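Local coordinates for protein 433aa long hypothetical phosphoribosylglycinamide formyl transferase (Pyrococcus horikoshii, PDB 2DWC) that is an ATP-grasp family protein, a putative PurT-type enzyme, that holds adenosine-5'-diphosphate in the nucleotide pocket of its ATP-grasp domain, at residues B[231-236]-B[245-250]; B[208-213]-B[279-284]; B[300-305]-B[341-346]; B[306-311]-B[335-340]. One frame throughout, in Å; residues are numbered along the deposited sequence.

Contact 1: B[231-236]-B[245-250]; sequences KPVGHY and SWQPAE
The indole of Trp-246 lies flat against the backbone of Gly-234 and His-235. Gly-234 O sits over the middle of one face, 3.5 Å from Trp-246 CD2, while the CA of Gly-234 lies over the five-membered ring and that of His-235 over the six-membered ring, both as CH-pi contacts. At the rim, in the ring plane, Trp-246 CZ3 meets Tyr-236 CD2 at 4.0 Å. Lys-401 adds a cation-pi contact to the ring. Gly-234, with no side chain, lets NE1 of Trp-246 come to 3.7 Å from its CA. In this antiparallel hairpin Trp-246 N donates to Gly-234 O at 2.9 Å, and Gly-234 N returns a weak bond to Trp-246 O. Past the cis-peptide before Pro-248, the chain turns Ala-249 N back onto Pro-232 O at 3.0 Å, from above the carbonyl plane. Gln-247, extended beyond CG, sends NE2 to Lys-231 O at 2.8 Å; the bond is nearly straight, 165°, and lies in the amide plane. Its OE1 is hydrogen-bonded to Ser-306 OG. With both ends of the amide engaged, the buried Gln-247 is fixed in rotation, and it ties the end of the hairpin to the end of helix 303-306.

Contact 2: B[208-213]-B[279-284]; sequences DVEVTE and EMFVKG. With ADP (adenosine-5'-diphosphate), chain H.
Glu-210 and Phe-281 reach the nucleotide from neighbouring strands, lying side by side and pointing the same way. The carboxylate of Glu-210 faces the two ribose hydroxyls of ADP with its two oxygens: O2' donates to OE1 at 2.7 Å, whereas the approach of O3' to OE2 is shorter than a normal hydrogen bond and its detail is doubtful. Phe-281 brings CZ to 3.6 Å from C5 of the adenine, and its ring edge receives Glu-210 OE2 in plane, the carboxylate turned 76° from the ring. Phe-207 stacks on the same phenyl ring. One shell out, a water donates to Glu-210 OE2 and to Glu-279 OE1, bridging the two carboxylates. Glu-279, bent at chi2 (-57°), also takes Thr-212 OG1 on the syn side of OE2 at 2.6 Å, and its OE1 accepts from His-235. These strands are an antiparallel pair in the large mixed sheet, within the ATP-grasp region, with Glu-210, Thr-212, Glu-279 and Phe-281 on the nucleotide face. On the other face Val-211 CG2 packs against Met-280 CB at 3.8 Å and Val-282 CG2 at 4.0 Å. Val-211 and Met-280 exchange two backbone bonds. At the far end Asp-208 and Val-209 both face Val-282 in a classic beta bulge; Asp-208 N donates to Val-282 O at 2.7 Å, and Asp-208 OD1 takes Gly-284 N at 3.1 Å from above the carboxylate plane.

Contact 3: B[300-305]-B[341-346]; sequences GMVTLA and IPAATH
Val-302 presses onto strand 343-346 where the segment leading into helix 303-306, in the ATP-grasp region, packs on the start of the PurT-type C-terminal part. Its CB meets Thr-345 CG2 at 3.8 Å. Val-302 CG2, anti to its backbone N, runs down to the strand backbone, 3.3 Å from Ala-343 O, and also touches Ala-343 CB at 3.9 Å. One turn on, Ala-305 points its CB at the same methyl, again at 3.9 Å, so Ala-343 CB is shared between two small apolar groups. The backbones approach closely, with the CA atoms of Val-302 and Ala-344 5.3 Å apart. Leu-391 and Trp-393 of strand 386-393 pack against Ala-305 as well, and Pro-309 of the second subunit reaches it too. The segment 300-305 is held in shape by Gly-300 O, which accepts from both the N and the OG1 of Thr-303, the hydroxyl coming in at 2.7 Å. Thr-345 splits its branches by character. OG1 pairs with the hydroxyls of Ser-245 and Tyr-242, whereas CG2 lies anti to the carbonyl carbon (chi1 70° for OG1) and faces segment 300-305. There it sits 3.4 Å from Val-302 CA, tighter than usual van der Waals contact.

Contact 4: B[306-311]-B[335-340]; sequences SHPPGF and RLFPML
Ser-306 O takes the backbone N-H of Leu-340 at 2.7 Å, joining the end of helix 303-306 to the chain that leaves strand 334-337. Met-339 CG lies beside the same oxygen, 3.4 Å away. His-307 is held chiefly by ND1, which donates in the ring plane to Phe-311 O at 2.8 Å; NE2 makes only a weak bond to a water that donates to Phe-337 O. Phe-337 CD2 sits over one face of that imidazole, toward its rim, with the planes oblique at 44°. The phenyl ring of Phe-337, its CG anti to the backbone N (chi1 -170°), then reaches Phe-311: Phe-337 CZ lies 3.4 Å from Phe-311 CG. Pro-308 CD approaches the edge of Phe-337 and also touches Leu-340 CB. Leu-316 of helix 313-322 backs this aromatic cluster, while Leu-340 meets Leu-340 of the second subunit. Donating from ND1 to a carbonyl fixes the flip of the imidazole, and the type II turn from Pro-308 to Phe-311 is thereby tied back to His-307.

How the contacts relate
Contacts 1 and 2 both lie in the large mixed sheet and meet where strands 225-238 and 209-219 are neighbours; their centres are about 9 Å apart, and contact 1 is nested in the chain loop that contact 2 closes. Contact 3 follows, its centre also about 9 Å from that of contact 1, because strand 343-349 pairs with 241-247. Contact 4, nested inside the loop closed by contact 3, lies about 11 Å from it and about 20 Å from contact 2, centre to centre. The sheet connects the ADP pocket at contact 2, through the hairpin, with the C-terminal part; contacts 3 and 4 also touch the second subunit.

Contact 1: B[231-236]-B[245-250]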
loop_
_atom_site.group_PDB
_atom_site.type_symbol
_atom_site.label_atom_id
_atom_site.label_comp_id
_atom_site.label_asym_id
_atom_site.label_seq_id
_atom_site.Cartn_x
_atom_site.Cartn_y
_atom_site.Cartn_z
ATOM N N LYS B 231 -7.704 -2.060 18.059
ATOM C CA LYS B 231 -9.087 -2.257 18.470
ATOM C C LYS B 231 -9.542 -3.655 18.007
ATOM O O LYS B 231 -9.118 -4.148 16.953
ATOM C CB LYS B 231 -9.977 -1.183 17.824
ATOM C CG LYS B 231 -9.827 0.170 18.453
ATOM C CD LYS B 231 -10.667 0.143 19.755
ATOM C CE LYS B 231 -10.754 1.482 20.412
ATOM N NZ LYS B 231 -11.752 1.395 21.540
ATOM N N PRO B 232 -10.403 -4.330 18.782
ATOM C CA PRO B 232 -10.887 -5.660 18.394
ATOM C C PRO B 232 -11.555 -5.625 16.991
ATOM O O PRO B 232 -12.193 -4.631 16.613
ATOM C CB PRO B 232 -11.930 -5.994 19.496
ATOM C CG PRO B 232 -11.418 -5.251 20.683
ATOM C CD PRO B 232 -10.926 -3.922 20.102
ATOM N N VAL B 233 -11.422 -6.713 16.249
ATOM C CA VAL B 233 -12.003 -6.819 14.918
ATOM C C VAL B 233 -13.174 -7.777 14.975
ATOM O O VAL B 233 -13.006 -8.939 15.335
ATOM C CB VAL B 233 -10.923 -7.355 13.886
ATOM C CG1 VAL B 233 -11.577 -7.871 12.598
ATOM C CG2 VAL B 233 -9.945 -6.234 13.585
ATOM N N GLY B 234 -14.375 -7.307 14.640
ATOM C CA GLY B 234 -15.472 -8.245 14.628
ATOM C C GLY B 234 -15.551 -9.024 13.309
ATOM O O GLY B 234 -15.050 -8.544 12.277
ATOM N N HIS B 235 -16.154 -10.215 13.313
ATOM C CA HIS B 235 -16.305 -10.961 12.057
ATOM C C HIS B 235 -17.325 -12.077 12.160
ATOM O O HIS B 235 -17.779 -12.408 13.245
ATOM C CB HIS B 235 -14.962 -11.576 11.611
ATOM C CG HIS B 235 -14.359 -12.519 12.610
ATOM N ND1 HIS B 235 -14.588 -13.878 12.584
ATOM C CD2 HIS B 235 -13.503 -12.302 13.643
ATOM C CE1 HIS B 235 -13.896 -14.459 13.550
ATOM N NE2 HIS B 235 -13.229 -13.527 14.209
ATOM N N TYR B 236 -17.694 -12.659 11.026
ATOM C CA TYR B 236 -18.627 -13.769 11.088
ATOM C C TYR B 236 -18.146 -14.924 10.203
ATOM O O TYR B 236 -17.899 -14.751 8.997
ATOM C CB TYR B 236 -20.051 -13.287 10.764
ATOM C CG TYR B 236 -20.350 -12.991 9.325
ATOM C CD1 TYR B 236 -20.630 -14.030 8.423
ATOM C CD2 TYR B 236 -20.374 -11.684 8.857
ATOM C CE1 TYR B 236 -20.931 -13.770 7.083
ATOM C CE2 TYR B 236 -20.670 -11.408 7.517
ATOM C CZ TYR B 236 -20.947 -12.457 6.633
ATOM O OH TYR B 236 -21.235 -12.195 5.303
ATOM N N SER B 245 -15.430 -8.797 7.875
ATOM C CA SER B 245 -14.833 -8.401 9.156
ATOM C C SER B 245 -14.910 -6.898 9.251
ATOM O O SER B 245 -15.141 -6.203 8.242
ATOM C CB SER B 245 -13.369 -8.858 9.274
ATOM O OG SER B 245 -12.595 -8.225 8.253
ATOM N N TRP B 246 -14.736 -6.354 10.457
ATOM C CA TRP B 246 -14.857 -4.921 10.566
ATOM C C TRP B 246 -14.156 -4.476 11.817
ATOM O O TRP B 246 -13.920 -5.280 12.723
ATOM C CB TRP B 246 -16.364 -4.491 10.629
ATOM C CG TRP B 246 -17.169 -5.217 11.725
ATOM C CD1 TRP B 246 -17.345 -4.834 13.045
ATOM C CD2 TRP B 246 -17.823 -6.472 11.576
ATOM N NE1 TRP B 246 -18.079 -5.818 13.720
ATOM C CE2 TRP B 246 -18.375 -6.822 12.831
ATOM C CE3 TRP B 246 -18.005 -7.348 10.490
ATOM C CZ2 TRP B 246 -19.094 -8.017 13.026
ATOM C CZ3 TRP B 246 -18.722 -8.531 10.681
ATOM C CH2 TRP B 246 -19.259 -8.854 11.951
ATOM N N GLN B 247 -13.829 -3.188 11.870
ATOM C CA GLN B 247 -13.159 -2.645 13.063
ATOM C C GLN B 247 -13.748 -1.266 13.292
ATOM O O GLN B 247 -13.901 -0.507 12.359
ATOM C CB GLN B 247 -11.646 -2.507 12.830
ATOM C CG GLN B 247 -10.828 -2.270 14.122
ATOM C CD GLN B 247 -9.343 -2.045 13.838
ATOM O OE1 GLN B 247 -8.995 -1.271 12.929
ATOM N NE2 GLN B 247 -8.464 -2.674 14.632
ATOM N N PRO B 248 -14.090 -0.918 14.545
ATOM C CA PRO B 248 -13.966 -1.730 15.758
ATOM C C PRO B 248 -15.206 -2.579 15.991
ATOM O O PRO B 248 -16.300 -2.272 15.495
ATOM C CB PRO B 248 -13.785 -0.681 16.854
ATOM C CG PRO B 248 -14.783 0.444 16.406
ATOM C CD PRO B 248 -14.640 0.431 14.836
ATOM N N ALA B 249 -15.031 -3.673 16.707
ATOM C CA ALA B 249 -16.169 -4.533 17.046
ATOM C C ALA B 249 -17.085 -3.712 17.987
ATOM O O ALA B 249 -16.604 -2.963 18.826
ATOM C CB ALA B 249 -15.670 -5.778 17.762
ATOM N N GLU B 250 -18.391 -3.859 17.839
ATOM C CA GLU B 250 -19.311 -3.093 18.673
ATOM C C GLU B 250 -19.603 -3.858 19.952
ATOM O O GLU B 250 -20.639 -4.519 20.080
ATOM C CB GLU B 250 -20.585 -2.814 17.883
ATOM C CG GLU B 250 -20.320 -1.868 16.691
ATOM C CD GLU B 250 -21.604 -1.472 15.946
ATOM O OE1 GLU B 250 -22.179 -2.329 15.235
ATOM O OE2 GLU B 250 -22.029 -0.296 16.083
#

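Contact 2: B[208-213]-B[279-284]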
loop_
_atom_site.group_PDB
_atom_site.type_symbol
_atom_site.label_atom_id
_atom_site.label_comp_id
_atom_site.label_asym_id
_atom_site.label_seq_id
_atom_site.Cartn_x
_atom_site.Cartn_y
_atom_site.Cartn_z
ATOM N N ASP B 208 -22.631 -13.013 21.108
ATOM C CA ASP B 208 -23.158 -11.929 20.289
ATOM C C ASP B 208 -22.289 -11.771 19.052
ATOM O O ASP B 208 -22.787 -11.566 17.943
ATOM C CB ASP B 208 -23.119 -10.624 21.077
ATOM C CG ASP B 208 -24.053 -10.630 22.276
ATOM O OD1 ASP B 208 -23.772 -9.876 23.234
ATOM O OD2 ASP B 208 -25.062 -11.369 22.240
ATOM N N VAL B 209 -20.981 -11.862 19.253
ATOM C CA VAL B 209 -20.070 -11.707 18.126
ATOM C C VAL B 209 -18.723 -12.332 18.425
ATOM O O VAL B 209 -18.350 -12.498 19.579
ATOM C CB VAL B 209 -19.866 -10.211 17.819
ATOM C CG1 VAL B 209 -19.145 -9.532 18.992
ATOM C CG2 VAL B 209 -19.117 -10.017 16.487
ATOM N N GLU B 210 -18.000 -12.687 17.371
ATOM C CA GLU B 210 -16.659 -13.258 17.537
ATOM C C GLU B 210 -15.722 -12.117 17.183
ATOM O O GLU B 210 -16.015 -11.329 16.273
ATOM C CB GLU B 210 -16.407 -14.374 16.535
ATOM C CG GLU B 210 -17.467 -15.409 16.414
ATOM C CD GLU B 210 -17.069 -16.485 15.432
ATOM O OE1 GLU B 210 -17.944 -16.917 14.662
ATOM O OE2 GLU B 210 -15.879 -16.902 15.437
ATOM N N VAL B 211 -14.591 -12.034 17.869
ATOM C CA VAL B 211 -13.637 -10.965 17.590
ATOM C C VAL B 211 -12.220 -11.511 17.455
ATOM O O VAL B 211 -11.872 -12.546 18.009
ATOM C CB VAL B 211 -13.613 -9.904 18.705
ATOM C CG1 VAL B 211 -14.988 -9.208 18.828
ATOM C CG2 VAL B 211 -13.239 -10.571 20.007
ATOM N N THR B 212 -11.412 -10.807 16.674
ATOM C CA THR B 212 -10.008 -11.194 16.523
ATOM C C THR B 212 -9.248 -10.045 17.139
ATOM O O THR B 212 -9.465 -8.887 16.735
ATOM C CB THR B 212 -9.576 -11.221 15.039
ATOM O OG1 THR B 212 -10.363 -12.169 14.294
ATOM C CG2 THR B 212 -8.113 -11.640 14.952
ATOM N N GLU B 213 -8.440 -10.313 18.173
ATOM C CA GLU B 213 -7.618 -9.261 18.738
ATOM C C GLU B 213 -6.218 -9.432 18.130
ATOM O O GLU B 213 -5.542 -10.466 18.353
ATOM C CB GLU B 213 -7.538 -9.362 20.269
ATOM C CG GLU B 213 -6.648 -8.286 20.884
ATOM C CD GLU B 213 -7.022 -6.867 20.454
ATOM O OE1 GLU B 213 -8.233 -6.597 20.334
ATOM O OE2 GLU B 213 -6.112 -6.010 20.254
ATOM N N GLU B 279 -8.526 -15.253 18.744
ATOM C CA GLU B 279 -9.951 -15.373 18.483
ATOM C C GLU B 279 -10.714 -15.514 19.791
ATOM O O GLU B 279 -10.342 -16.332 20.607
ATOM C CB GLU B 279 -10.202 -16.604 17.620
ATOM C CG GLU B 279 -9.684 -16.486 16.170
ATOM C CD GLU B 279 -10.288 -15.287 15.466
ATOM O OE1 GLU B 279 -11.516 -15.060 15.618
ATOM O OE2 GLU B 279 -9.537 -14.574 14.761
ATOM N N MET B 280 -11.768 -14.718 19.966
ATOM C CA MET B 280 -12.568 -14.762 21.187
ATOM C C MET B 280 -14.057 -14.638 20.902
ATOM O O MET B 280 -14.456 -14.106 19.865
ATOM C CB MET B 280 -12.160 -13.613 22.095
ATOM C CG MET B 280 -10.733 -13.737 22.611
ATOM S SD MET B 280 -10.272 -12.351 23.622
ATOM C CE MET B 280 -8.588 -12.085 23.250
ATOM N N PHE B 281 -14.882 -15.147 21.821
ATOM C CA PHE B 281 -16.337 -15.020 21.691
ATOM C C PHE B 281 -16.753 -13.982 22.744
ATOM O O PHE B 281 -16.225 -13.975 23.859
ATOM C CB PHE B 281 -17.054 -16.360 22.010
ATOM C CG PHE B 281 -16.608 -17.519 21.153
ATOM C CD1 PHE B 281 -16.386 -17.354 19.786
ATOM C CD2 PHE B 281 -16.491 -18.801 21.699
ATOM C CE1 PHE B 281 -16.062 -18.442 18.966
ATOM C CE2 PHE B 281 -16.173 -19.897 20.899
ATOM C CZ PHE B 281 -15.957 -19.724 19.520
ATOM N N VAL B 282 -17.702 -13.111 22.395
ATOM C CA VAL B 282 -18.161 -12.090 23.332
ATOM C C VAL B 282 -19.675 -12.124 23.492
ATOM O O VAL B 282 -20.414 -12.184 22.506
ATOM C CB VAL B 282 -17.782 -10.654 22.852
ATOM C CG1 VAL B 282 -18.294 -9.604 23.871
ATOM C CG2 VAL B 282 -16.264 -10.530 22.694
ATOM N N LYS B 283 -20.136 -12.084 24.742
ATOM C CA LYS B 283 -21.583 -12.053 25.004
ATOM C C LYS B 283 -21.701 -11.041 26.144
ATOM O O LYS B 283 -21.363 -11.343 27.288
ATOM C CB LYS B 283 -22.089 -13.430 25.446
ATOM C CG LYS B 283 -23.591 -13.608 25.210
ATOM C CD LYS B 283 -24.235 -14.393 26.315
ATOM C CE LYS B 283 -25.745 -14.417 26.131
ATOM N NZ LYS B 283 -26.408 -14.671 27.450
ATOM N N GLY B 284 -22.121 -9.820 25.821
ATOM C CA GLY B 284 -22.188 -8.788 26.837
ATOM C C GLY B 284 -20.786 -8.449 27.315
ATOM O O GLY B 284 -19.907 -8.156 26.499
HETATM P PB ADP H . -11.519 -23.285 12.789
HETATM O O1B ADP H . -10.209 -22.615 12.632
HETATM O O2B ADP H . -12.832 -22.805 11.988
HETATM O O3B ADP H . -11.642 -24.795 13.330
HETATM P PA ADP H . -13.121 -23.292 15.091
HETATM O O1A ADP H . -13.483 -24.654 14.638
HETATM O O2A ADP H . -12.531 -23.314 16.587
HETATM O O3A ADP H . -11.982 -22.615 14.178
HETATM O "O5'" ADP H . -14.386 -22.301 15.087
HETATM C "C5'" ADP H . -15.112 -22.061 13.879
HETATM C "C4'" ADP H . -16.447 -21.406 14.230
HETATM O "O4'" ADP H . -17.374 -22.336 14.813
HETATM C "C3'" ADP H . -16.220 -20.351 15.312
HETATM O "O3'" ADP H . -15.743 -19.149 14.700
HETATM C "C2'" ADP H . -17.674 -20.177 15.741
HETATM O "O2'" ADP H . -18.402 -19.530 14.694
HETATM C "C1'" ADP H . -18.106 -21.641 15.839
HETATM N N9 ADP H . -17.710 -22.226 17.141
HETATM C C8 ADP H . -16.609 -22.928 17.390
HETATM N N7 ADP H . -16.604 -23.311 18.668
HETATM C C5 ADP H . -17.712 -22.853 19.231
HETATM C C6 ADP H . -18.249 -22.919 20.516
HETATM N N6 ADP H . -17.629 -23.603 21.471
HETATM N N1 ADP H . -19.417 -22.308 20.760
HETATM C C2 ADP H . -20.063 -21.656 19.810
HETATM N N3 ADP H . -19.584 -21.577 18.579
HETATM C C4 ADP H . -18.422 -22.158 18.262
HETATM O O HOH W 1 -13.414 -16.963 16.608
#

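Contact 3: B[300-305]-B[341-346]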
loop_
_atom_site.group_PDB
_atom_site.type_symbol
_atom_site.label_atom_id
_atom_site.label_comp_id
_atom_site.label_asym_id
_atom_site.label_seq_id
_atom_site.Cartn_x
_atom_site.Cartn_y
_atom_site.Cartn_z
ATOM N N GLY B 300 -8.159 -9.717 9.743
ATOM C CA GLY B 300 -7.369 -8.506 9.917
ATOM C C GLY B 300 -7.155 -7.701 8.650
ATOM O O GLY B 300 -6.580 -6.628 8.720
ATOM N N MET B 301 -7.614 -8.186 7.493
ATOM C CA MET B 301 -7.450 -7.383 6.271
ATOM C C MET B 301 -8.190 -6.065 6.393
ATOM O O MET B 301 -7.871 -5.116 5.710
ATOM C CB MET B 301 -7.895 -8.148 5.009
ATOM C CG MET B 301 -6.790 -9.127 4.516
ATOM S SD MET B 301 -7.255 -9.864 2.913
ATOM C CE MET B 301 -8.289 -11.230 3.423
ATOM N N VAL B 302 -9.172 -5.990 7.285
ATOM C CA VAL B 302 -9.849 -4.694 7.471
ATOM C C VAL B 302 -8.849 -3.569 7.825
ATOM O O VAL B 302 -9.048 -2.397 7.456
ATOM C CB VAL B 302 -10.932 -4.808 8.561
ATOM C CG1 VAL B 302 -10.317 -5.133 9.921
ATOM C CG2 VAL B 302 -11.716 -3.468 8.636
ATOM N N THR B 303 -7.736 -3.922 8.484
ATOM C CA THR B 303 -6.753 -2.910 8.865
ATOM C C THR B 303 -6.023 -2.248 7.685
ATOM O O THR B 303 -5.340 -1.237 7.854
ATOM C CB THR B 303 -5.732 -3.439 9.889
ATOM O OG1 THR B 303 -4.961 -4.493 9.300
ATOM C CG2 THR B 303 -6.477 -3.950 11.154
ATOM N N LEU B 304 -6.219 -2.800 6.478
ATOM C CA LEU B 304 -5.689 -2.169 5.265
ATOM C C LEU B 304 -6.423 -0.824 5.123
ATOM O O LEU B 304 -5.935 0.100 4.474
ATOM C CB LEU B 304 -6.039 -3.040 4.057
ATOM C CG LEU B 304 -5.227 -4.335 4.050
ATOM C CD1 LEU B 304 -5.716 -5.228 2.875
ATOM C CD2 LEU B 304 -3.721 -4.005 3.866
ATOM N N ALA B 305 -7.613 -0.714 5.718
ATOM C CA ALA B 305 -8.309 0.575 5.610
ATOM C C ALA B 305 -8.532 1.278 6.959
ATOM O O ALA B 305 -8.554 2.512 7.019
ATOM C CB ALA B 305 -9.667 0.400 4.887
ATOM N N ILE B 341 -9.897 5.067 11.155
ATOM C CA ILE B 341 -11.318 5.231 10.779
ATOM C C ILE B 341 -11.979 3.859 10.770
ATOM O O ILE B 341 -11.323 2.858 10.468
ATOM C CB ILE B 341 -11.431 5.904 9.378
ATOM C CG1 ILE B 341 -12.905 6.186 9.012
ATOM C CG2 ILE B 341 -10.819 4.989 8.288
ATOM C CD1 ILE B 341 -13.058 6.975 7.663
ATOM N N PRO B 342 -13.253 3.769 11.187
ATOM C CA PRO B 342 -13.904 2.456 11.167
ATOM C C PRO B 342 -13.934 1.943 9.724
ATOM O O PRO B 342 -14.048 2.738 8.783
ATOM C CB PRO B 342 -15.328 2.758 11.670
ATOM C CG PRO B 342 -15.101 3.900 12.656
ATOM C CD PRO B 342 -14.120 4.775 11.853
ATOM N N ALA B 343 -13.863 0.621 9.568
ATOM C CA ALA B 343 -13.878 0.056 8.204
ATOM C C ALA B 343 -14.335 -1.375 8.233
ATOM O O ALA B 343 -14.536 -1.958 9.290
ATOM C CB ALA B 343 -12.444 0.172 7.547
ATOM N N ALA B 344 -14.529 -1.947 7.060
ATOM C CA ALA B 344 -14.983 -3.322 6.970
ATOM C C ALA B 344 -14.520 -3.923 5.667
ATOM O O ALA B 344 -14.170 -3.198 4.729
ATOM C CB ALA B 344 -16.536 -3.356 6.987
ATOM N N THR B 345 -14.563 -5.248 5.603
ATOM C CA THR B 345 -14.218 -5.982 4.382
ATOM C C THR B 345 -15.311 -6.994 4.097
ATOM O O THR B 345 -16.096 -7.350 4.981
ATOM C CB THR B 345 -12.923 -6.814 4.510
ATOM O OG1 THR B 345 -13.161 -7.923 5.398
ATOM C CG2 THR B 345 -11.771 -5.970 5.012
ATOM N N HIS B 346 -15.402 -7.420 2.842
ATOM C CA HIS B 346 -16.282 -8.509 2.477
ATOM C C HIS B 346 -15.511 -9.286 1.397
ATOM O O HIS B 346 -14.952 -8.687 0.468
ATOM C CB HIS B 346 -17.625 -8.013 1.934
ATOM C CG HIS B 346 -18.645 -9.105 1.849
ATOM N ND1 HIS B 346 -18.574 -10.119 0.912
ATOM C CD2 HIS B 346 -19.701 -9.406 2.652
ATOM C CE1 HIS B 346 -19.536 -10.998 1.143
ATOM N NE2 HIS B 346 -20.230 -10.592 2.193
#

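Contact 4: B[306-311]-B[335-340]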
loop_
_atom_site.group_PDB
_atom_site.type_symbol
_atom_site.label_atom_id
_atom_site.label_comp_id
_atom_site.label_asym_id
_atom_site.label_seq_id
_atom_site.Cartn_x
_atom_site.Cartn_y
_atom_site.Cartn_z
ATOM N N SER B 306 -8.725 0.501 8.021
ATOM C CA SER B 306 -9.000 1.108 9.342
ATOM C C SER B 306 -7.763 1.567 10.080
ATOM O O SER B 306 -7.863 2.368 10.992
ATOM C CB SER B 306 -9.795 0.127 10.198
ATOM O OG SER B 306 -9.056 -1.068 10.333
ATOM N N HIS B 307 -6.585 1.038 9.735
ATOM C CA HIS B 307 -5.365 1.548 10.336
ATOM C C HIS B 307 -4.722 2.543 9.380
ATOM O O HIS B 307 -4.985 2.497 8.171
ATOM C CB HIS B 307 -4.364 0.421 10.616
ATOM C CG HIS B 307 -4.673 -0.352 11.865
ATOM N ND1 HIS B 307 -3.813 -1.294 12.379
ATOM C CD2 HIS B 307 -5.775 -0.370 12.660
ATOM C CE1 HIS B 307 -4.371 -1.866 13.437
ATOM N NE2 HIS B 307 -5.561 -1.324 13.630
ATOM N N PRO B 308 -3.840 3.421 9.892
ATOM C CA PRO B 308 -3.170 4.410 9.037
ATOM C C PRO B 308 -2.135 3.760 8.101
ATOM O O PRO B 308 -1.778 2.610 8.271
ATOM C CB PRO B 308 -2.573 5.402 10.044
ATOM C CG PRO B 308 -2.426 4.640 11.320
ATOM C CD PRO B 308 -3.523 3.600 11.329
ATOM N N PRO B 309 -1.666 4.492 7.070
ATOM C CA PRO B 309 -0.694 3.923 6.147
ATOM C C PRO B 309 0.574 3.425 6.838
ATOM O O PRO B 309 1.078 4.047 7.785
ATOM C CB PRO B 309 -0.433 5.071 5.159
ATOM C CG PRO B 309 -0.774 6.284 5.920
ATOM C CD PRO B 309 -1.955 5.908 6.752
ATOM N N GLY B 310 1.037 2.262 6.384
ATOM C CA GLY B 310 2.225 1.665 6.980
ATOM C C GLY B 310 1.923 1.011 8.323
ATOM O O GLY B 310 2.855 0.663 9.047
ATOM N N PHE B 311 0.633 0.854 8.665
ATOM C CA PHE B 311 0.290 0.247 9.952
ATOM C C PHE B 311 -0.810 -0.826 9.926
ATOM O O PHE B 311 -1.410 -1.115 10.952
ATOM C CB PHE B 311 -0.041 1.351 10.970
ATOM C CG PHE B 311 1.175 2.080 11.460
ATOM C CD1 PHE B 311 1.445 3.391 11.056
ATOM C CD2 PHE B 311 2.080 1.435 12.318
ATOM C CE1 PHE B 311 2.605 4.051 11.513
ATOM C CE2 PHE B 311 3.236 2.082 12.776
ATOM C CZ PHE B 311 3.496 3.388 12.373
ATOM N N ARG B 335 -1.082 -0.714 26.278
ATOM C CA ARG B 335 -0.454 0.025 25.194
ATOM C C ARG B 335 -1.359 -0.298 23.987
ATOM O O ARG B 335 -1.420 -1.442 23.520
ATOM C CB ARG B 335 0.977 -0.479 24.951
ATOM C CG ARG B 335 1.882 0.521 24.219
ATOM C CD ARG B 335 3.278 -0.079 23.971
ATOM N NE ARG B 335 4.284 0.821 23.366
ATOM C CZ ARG B 335 4.427 1.065 22.058
ATOM N NH1 ARG B 335 3.603 0.480 21.160
ATOM N NH2 ARG B 335 5.427 1.859 21.643
ATOM N N LEU B 336 -2.117 0.709 23.540
ATOM C CA LEU B 336 -3.047 0.517 22.447
ATOM C C LEU B 336 -2.516 1.059 21.137
ATOM O O LEU B 336 -1.620 1.895 21.103
ATOM C CB LEU B 336 -4.407 1.214 22.763
ATOM C CG LEU B 336 -5.089 0.795 24.085
ATOM C CD1 LEU B 336 -6.481 1.420 24.134
ATOM C CD2 LEU B 336 -5.202 -0.717 24.183
ATOM N N PHE B 337 -3.086 0.563 20.042
ATOM C CA PHE B 337 -2.714 1.061 18.715
ATOM C C PHE B 337 -3.987 1.769 18.198
ATOM O O PHE B 337 -4.988 1.140 17.899
ATOM C CB PHE B 337 -2.332 -0.080 17.774
ATOM C CG PHE B 337 -1.713 0.429 16.501
ATOM C CD1 PHE B 337 -0.394 0.843 16.504
ATOM C CD2 PHE B 337 -2.502 0.665 15.373
ATOM C CE1 PHE B 337 0.152 1.509 15.416
ATOM C CE2 PHE B 337 -1.974 1.328 14.273
ATOM C CZ PHE B 337 -0.654 1.755 14.288
ATOM N N PRO B 338 -3.926 3.085 18.042
ATOM C CA PRO B 338 -5.097 3.846 17.584
ATOM C C PRO B 338 -5.563 3.537 16.169
ATOM O O PRO B 338 -4.766 3.451 15.263
ATOM C CB PRO B 338 -4.628 5.300 17.713
ATOM C CG PRO B 338 -3.521 5.241 18.749
ATOM C CD PRO B 338 -2.795 3.988 18.333
ATOM N N MET B 339 -6.866 3.394 16.007
ATOM C CA MET B 339 -7.482 3.133 14.708
ATOM C C MET B 339 -7.620 4.503 13.990
ATOM O O MET B 339 -7.754 5.537 14.653
ATOM C CB MET B 339 -8.853 2.512 14.993
ATOM C CG MET B 339 -9.791 2.343 13.850
ATOM S SD MET B 339 -11.207 1.489 14.598
ATOM C CE MET B 339 -12.109 2.950 15.453
ATOM N N LEU B 340 -7.559 4.531 12.653
ATOM C CA LEU B 340 -7.699 5.787 11.932
ATOM C C LEU B 340 -9.167 6.084 11.608
ATOM O O LEU B 340 -9.647 7.223 11.789
ATOM C CB LEU B 340 -6.863 5.752 10.639
ATOM C CG LEU B 340 -6.987 6.974 9.722
ATOM C CD1 LEU B 340 -6.475 8.225 10.432
ATOM C CD2 LEU B 340 -6.217 6.731 8.442
HETATM O O HOH W 2 -6.642 -0.218 16.168
#